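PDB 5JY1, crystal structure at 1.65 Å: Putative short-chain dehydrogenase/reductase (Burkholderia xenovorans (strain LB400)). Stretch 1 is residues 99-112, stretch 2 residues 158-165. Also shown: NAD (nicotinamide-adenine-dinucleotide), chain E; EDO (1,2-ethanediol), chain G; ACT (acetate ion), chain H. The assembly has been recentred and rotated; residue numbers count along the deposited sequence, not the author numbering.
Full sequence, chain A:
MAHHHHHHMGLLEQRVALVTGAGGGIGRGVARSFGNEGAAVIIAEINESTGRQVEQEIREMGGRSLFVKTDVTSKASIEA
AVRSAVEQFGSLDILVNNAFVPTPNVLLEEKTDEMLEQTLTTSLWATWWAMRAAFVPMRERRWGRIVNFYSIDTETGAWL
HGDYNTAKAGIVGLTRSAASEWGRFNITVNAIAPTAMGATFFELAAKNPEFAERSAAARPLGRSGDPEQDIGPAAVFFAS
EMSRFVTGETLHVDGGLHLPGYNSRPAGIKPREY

Stretch 1, residues 99-112: AFVPTPNVLLEEKT
Stretch 2 158-165: AWLHGDYN

Residues 99-112, largely extended loop, run beside 158-165, where a type II turn from Ala158 to His161 leads into a helix starting at Gly162; His161 is its N-cap residue. In register, Val106 CA lies 4.6 Å from Leu160 CA and Leu108 CA 5.6 Å from Gly162 CA.

Lys111 is the hub. Its buried chain (m, m, t, t) carries NZ to Leu160 O (2.9 Å), to Asp163 OD1 (2.8 Å, a salt bridge) and, within its own stretch, to Pro104 O (2.8 Å), with a weak bond from NZ to Thr103 OG1 (3.3 Å). A long cationic side chain can thus satisfy loop carbonyls and a buried carboxylate together. Asp163 (p) spends its other oxygen on Thr103 (p), whose OG1 donates to Asp163 OD2 at 2.6 Å; Thr103 OG1 also accepts from ethanediol O1 at 3.1 Å.

A water bridges the two backbones: it accepts from Gly162 N, its oxygen 2.9 Å away, and lies 3.0 Å from Val106 O, within donating distance, while Leu160 CA makes a CA-H...O contact with Val106 O (3.2 Å).

Leu160 (phi/psi 75/2; m, t) packs CD2 against Leu107 CD2 at 3.9 Å. Gly162 needs its bareness: an ideal CB would sit 2.6 Å from Leu108 CD1. Phe100 CE1 meets Tyr164 CE1 obliquely at 3.6 Å, both residues t.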

# COMPACT_ATOMS: atom_id res chain seq x y z
N ALA A 99 14.27 2.55 20.46
CA ALA A 99 13.77 2.64 21.83
C ALA A 99 12.25 2.72 21.88
O ALA A 99 11.60 3.31 21.01
CB ALA A 99 14.39 3.86 22.53
N PHE A 100 11.68 2.15 22.94
CA PHE A 100 10.23 2.02 23.08
C PHE A 100 9.85 2.05 24.55
O PHE A 100 10.55 1.48 25.39
CB PHE A 100 9.76 0.72 22.41
CG PHE A 100 8.43 0.23 22.89
CD1 PHE A 100 7.26 0.80 22.41
CD2 PHE A 100 8.34 -0.81 23.79
CE1 PHE A 100 6.03 0.34 22.83
CE2 PHE A 100 7.10 -1.27 24.22
CZ PHE A 100 5.95 -0.68 23.74
N VAL A 101 8.75 2.74 24.86
CA VAL A 101 8.15 2.73 26.20
C VAL A 101 6.66 2.45 26.06
O VAL A 101 5.96 3.17 25.33
CB VAL A 101 8.38 4.06 26.94
CG1 VAL A 101 7.66 4.04 28.27
CG2 VAL A 101 9.86 4.31 27.15
N PRO A 102 6.12 1.45 26.74
CA PRO A 102 4.70 1.13 26.60
C PRO A 102 3.79 2.06 27.41
O PRO A 102 4.17 2.61 28.44
CB PRO A 102 4.61 -0.30 27.13
CG PRO A 102 5.71 -0.38 28.14
CD PRO A 102 6.83 0.45 27.57
N THR A 103 2.57 2.21 26.90
CA THR A 103 1.46 2.79 27.64
C THR A 103 0.42 1.70 27.93
O THR A 103 0.45 0.63 27.30
CB THR A 103 0.79 3.94 26.86
OG1 THR A 103 0.32 3.46 25.59
CG2 THR A 103 1.78 5.08 26.65
N PRO A 104 -0.50 1.92 28.86
CA PRO A 104 -1.50 0.89 29.17
C PRO A 104 -2.33 0.50 27.95
O PRO A 104 -2.71 1.34 27.13
CB PRO A 104 -2.37 1.55 30.24
CG PRO A 104 -1.45 2.47 30.93
CD PRO A 104 -0.56 3.02 29.85
N ASN A 105 -2.59 -0.80 27.83
CA ASN A 105 -3.42 -1.35 26.75
C ASN A 105 -4.88 -1.13 27.12
O ASN A 105 -5.49 -1.93 27.83
CB ASN A 105 -3.13 -2.83 26.55
CG ASN A 105 -1.69 -3.10 26.22
OD1 ASN A 105 -1.08 -2.36 25.44
ND2 ASN A 105 -1.12 -4.14 26.82
N VAL A 106 -5.45 -0.03 26.63
CA VAL A 106 -6.82 0.36 26.95
C VAL A 106 -7.50 0.81 25.66
O VAL A 106 -6.84 1.16 24.68
CB VAL A 106 -6.89 1.49 28.01
CG1 VAL A 106 -6.36 1.00 29.36
CG2 VAL A 106 -6.13 2.73 27.54
N LEU A 107 -8.83 0.80 25.68
CA LEU A 107 -9.60 1.22 24.52
C LEU A 107 -9.28 2.66 24.15
O LEU A 107 -8.87 3.47 24.99
CB LEU A 107 -11.10 1.08 24.80
CG LEU A 107 -11.58 -0.34 25.10
CD1 LEU A 107 -12.98 -0.30 25.67
CD2 LEU A 107 -11.54 -1.19 23.84
N LEU A 108 -9.46 2.98 22.86
CA LEU A 108 -9.03 4.27 22.34
C LEU A 108 -9.66 5.43 23.10
O LEU A 108 -8.98 6.42 23.41
CB LEU A 108 -9.37 4.36 20.85
CG LEU A 108 -9.05 5.67 20.12
CD1 LEU A 108 -7.56 5.98 20.16
CD2 LEU A 108 -9.57 5.59 18.68
N GLU A 109 -10.96 5.33 23.40
CA GLU A 109 -11.62 6.39 24.15
C GLU A 109 -11.16 6.45 25.61
O GLU A 109 -11.46 7.44 26.29
CB GLU A 109 -13.15 6.23 24.10
CG GLU A 109 -13.72 5.01 24.81
CD GLU A 109 -13.82 3.78 23.90
OE1 GLU A 109 -14.61 2.88 24.22
OE2 GLU A 109 -13.11 3.73 22.88
N GLU A 110 -10.42 5.45 26.09
CA GLU A 110 -9.88 5.45 27.44
C GLU A 110 -8.41 5.85 27.51
O GLU A 110 -7.91 6.10 28.62
CB GLU A 110 -10.07 4.07 28.08
CG GLU A 110 -11.53 3.74 28.34
CD GLU A 110 -11.73 2.36 28.93
OE1 GLU A 110 -10.80 1.85 29.59
OE2 GLU A 110 -12.83 1.79 28.73
N LYS A 111 -7.70 5.92 26.38
CA LYS A 111 -6.38 6.53 26.36
C LYS A 111 -6.48 7.97 26.84
O LYS A 111 -7.50 8.65 26.64
CB LYS A 111 -5.78 6.52 24.95
CG LYS A 111 -5.54 5.13 24.34
CD LYS A 111 -4.28 4.49 24.89
CE LYS A 111 -4.05 3.11 24.25
NZ LYS A 111 -2.73 2.53 24.63
N THR A 112 -5.44 8.44 27.51
CA THR A 112 -5.38 9.82 27.95
C THR A 112 -4.51 10.63 27.00
O THR A 112 -3.68 10.09 26.27
CB THR A 112 -4.85 9.93 29.38
OG1 THR A 112 -3.52 9.37 29.44
CG2 THR A 112 -5.74 9.17 30.34
N ALA A 158 -4.38 -1.92 15.37
CA ALA A 158 -4.55 -2.90 16.44
C ALA A 158 -5.23 -2.30 17.66
O ALA A 158 -4.91 -1.19 18.09
CB ALA A 158 -3.19 -3.48 16.83
N TRP A 159 -6.18 -3.06 18.21
CA TRP A 159 -6.91 -2.64 19.40
C TRP A 159 -5.96 -2.36 20.56
O TRP A 159 -4.93 -3.01 20.72
CB TRP A 159 -7.89 -3.74 19.85
CG TRP A 159 -9.09 -3.97 18.98
CD1 TRP A 159 -9.11 -4.58 17.76
CD2 TRP A 159 -10.45 -3.67 19.31
NE1 TRP A 159 -10.41 -4.65 17.29
CE2 TRP A 159 -11.25 -4.10 18.23
CE3 TRP A 159 -11.08 -3.07 20.41
CZ2 TRP A 159 -12.64 -3.95 18.21
CZ3 TRP A 159 -12.46 -2.91 20.40
CH2 TRP A 159 -13.23 -3.36 19.30
N LEU A 160 -6.34 -1.37 21.38
CA LEU A 160 -5.71 -1.01 22.65
C LEU A 160 -4.38 -0.29 22.47
O LEU A 160 -3.75 0.06 23.48
CB LEU A 160 -5.49 -2.22 23.57
CG LEU A 160 -6.68 -3.17 23.80
CD1 LEU A 160 -6.31 -4.29 24.76
CD2 LEU A 160 -7.89 -2.40 24.31
N HIS A 161 -3.95 -0.03 21.23
CA HIS A 161 -2.66 0.58 20.93
C HIS A 161 -2.80 1.88 20.14
O HIS A 161 -1.89 2.26 19.41
CB HIS A 161 -1.77 -0.40 20.15
CG HIS A 161 -1.41 -1.63 20.91
ND1 HIS A 161 -0.78 -2.71 20.32
CD2 HIS A 161 -1.55 -1.95 22.22
CE1 HIS A 161 -0.57 -3.65 21.22
NE2 HIS A 161 -1.03 -3.22 22.39
N GLY A 162 -3.94 2.57 20.30
CA GLY A 162 -4.23 3.71 19.43
C GLY A 162 -3.14 4.77 19.40
O GLY A 162 -2.81 5.31 18.35
N ASP A 163 -2.56 5.08 20.57
CA ASP A 163 -1.50 6.09 20.62
C ASP A 163 -0.24 5.59 19.92
O ASP A 163 0.39 6.33 19.15
CB ASP A 163 -1.21 6.49 22.08
CG ASP A 163 -0.93 5.29 22.99
OD1 ASP A 163 -1.40 4.17 22.72
OD2 ASP A 163 -0.23 5.47 24.01
N TYR A 164 0.16 4.35 20.20
CA TYR A 164 1.29 3.73 19.53
C TYR A 164 1.10 3.71 18.02
O TYR A 164 2.01 4.08 17.26
CB TYR A 164 1.43 2.32 20.10
CG TYR A 164 2.50 1.44 19.52
CD1 TYR A 164 3.81 1.53 19.96
CD2 TYR A 164 2.18 0.48 18.57
CE1 TYR A 164 4.79 0.72 19.44
CE2 TYR A 164 3.16 -0.35 18.05
CZ TYR A 164 4.45 -0.23 18.49
OH TYR A 164 5.43 -1.05 17.99
N ASN A 165 -0.09 3.30 17.56
CA ASN A 165 -0.36 3.21 16.13
C ASN A 165 -0.23 4.57 15.46
O ASN A 165 0.27 4.67 14.33
CB ASN A 165 -1.77 2.66 15.88
CG ASN A 165 -2.00 1.30 16.49
OD1 ASN A 165 -1.05 0.55 16.79
ND2 ASN A 165 -3.27 0.95 16.69
PA NAD E . 11.78 -3.63 24.42
O1A NAD E . 10.71 -3.15 25.35
O2A NAD E . 12.14 -5.10 24.61
O5B NAD E . 13.16 -2.69 24.56
C5B NAD E . 12.96 -1.32 24.63
C4B NAD E . 14.36 -0.65 24.95
O4B NAD E . 14.22 0.63 24.90
C3B NAD E . 14.75 -1.00 26.43
O3B NAD E . 16.08 -1.42 26.49
C2B NAD E . 14.53 0.31 27.15
O2B NAD E . 15.35 0.37 28.42
C1B NAD E . 14.92 1.19 26.24
N9A NAD E . 14.38 2.51 26.53
C8A NAD E . 13.17 2.78 27.02
N7A NAD E . 13.07 4.09 27.14
C5A NAD E . 14.22 4.63 26.73
C6A NAD E . 14.62 5.97 26.66
N6A NAD E . 14.03 7.26 26.98
N1A NAD E . 15.83 6.26 26.21
C2A NAD E . 16.67 5.25 25.80
N3A NAD E . 16.29 3.95 25.87
C4A NAD E . 15.03 3.66 26.34
O3 NAD E . 11.25 -3.36 22.88
PN NAD E . 11.23 -4.39 21.61
O1N NAD E . 10.09 -5.37 21.78
O2N NAD E . 12.55 -5.17 21.42
O5D NAD E . 10.90 -3.46 20.28
C5D NAD E . 11.93 -2.63 19.74
C4D NAD E . 11.37 -1.80 18.54
O4D NAD E . 10.69 -2.58 17.71
C3D NAD E . 10.36 -0.77 19.08
O3D NAD E . 10.42 0.38 18.39
C2D NAD E . 9.00 -1.47 18.85
O2D NAD E . 7.95 -0.42 18.85
C1D NAD E . 9.16 -2.07 17.69
N1N NAD E . 8.29 -3.23 17.52
C2N NAD E . 8.58 -4.41 18.13
C3N NAD E . 7.75 -5.52 17.98
C7N NAD E . 8.05 -6.83 18.65
O7N NAD E . 7.43 -7.84 18.36
N7N NAD E . 9.07 -6.91 19.63
C4N NAD E . 6.62 -5.41 17.20
C5N NAD E . 6.34 -4.24 16.59
C6N NAD E . 7.18 -3.13 16.74
C1 EDO G . 2.33 0.62 23.99
O1 EDO G . 2.30 2.03 23.71
C2 EDO G . 2.02 -0.16 22.72
O2 EDO G . 2.57 -1.48 22.82
C ACT H . 5.94 -3.42 20.52
O ACT H . 4.88 -4.02 20.24
OXT ACT H . 6.09 -2.31 19.98
CH3 ACT H . 6.96 -4.02 21.44
O HOH W 1 -6.38 2.17 21.88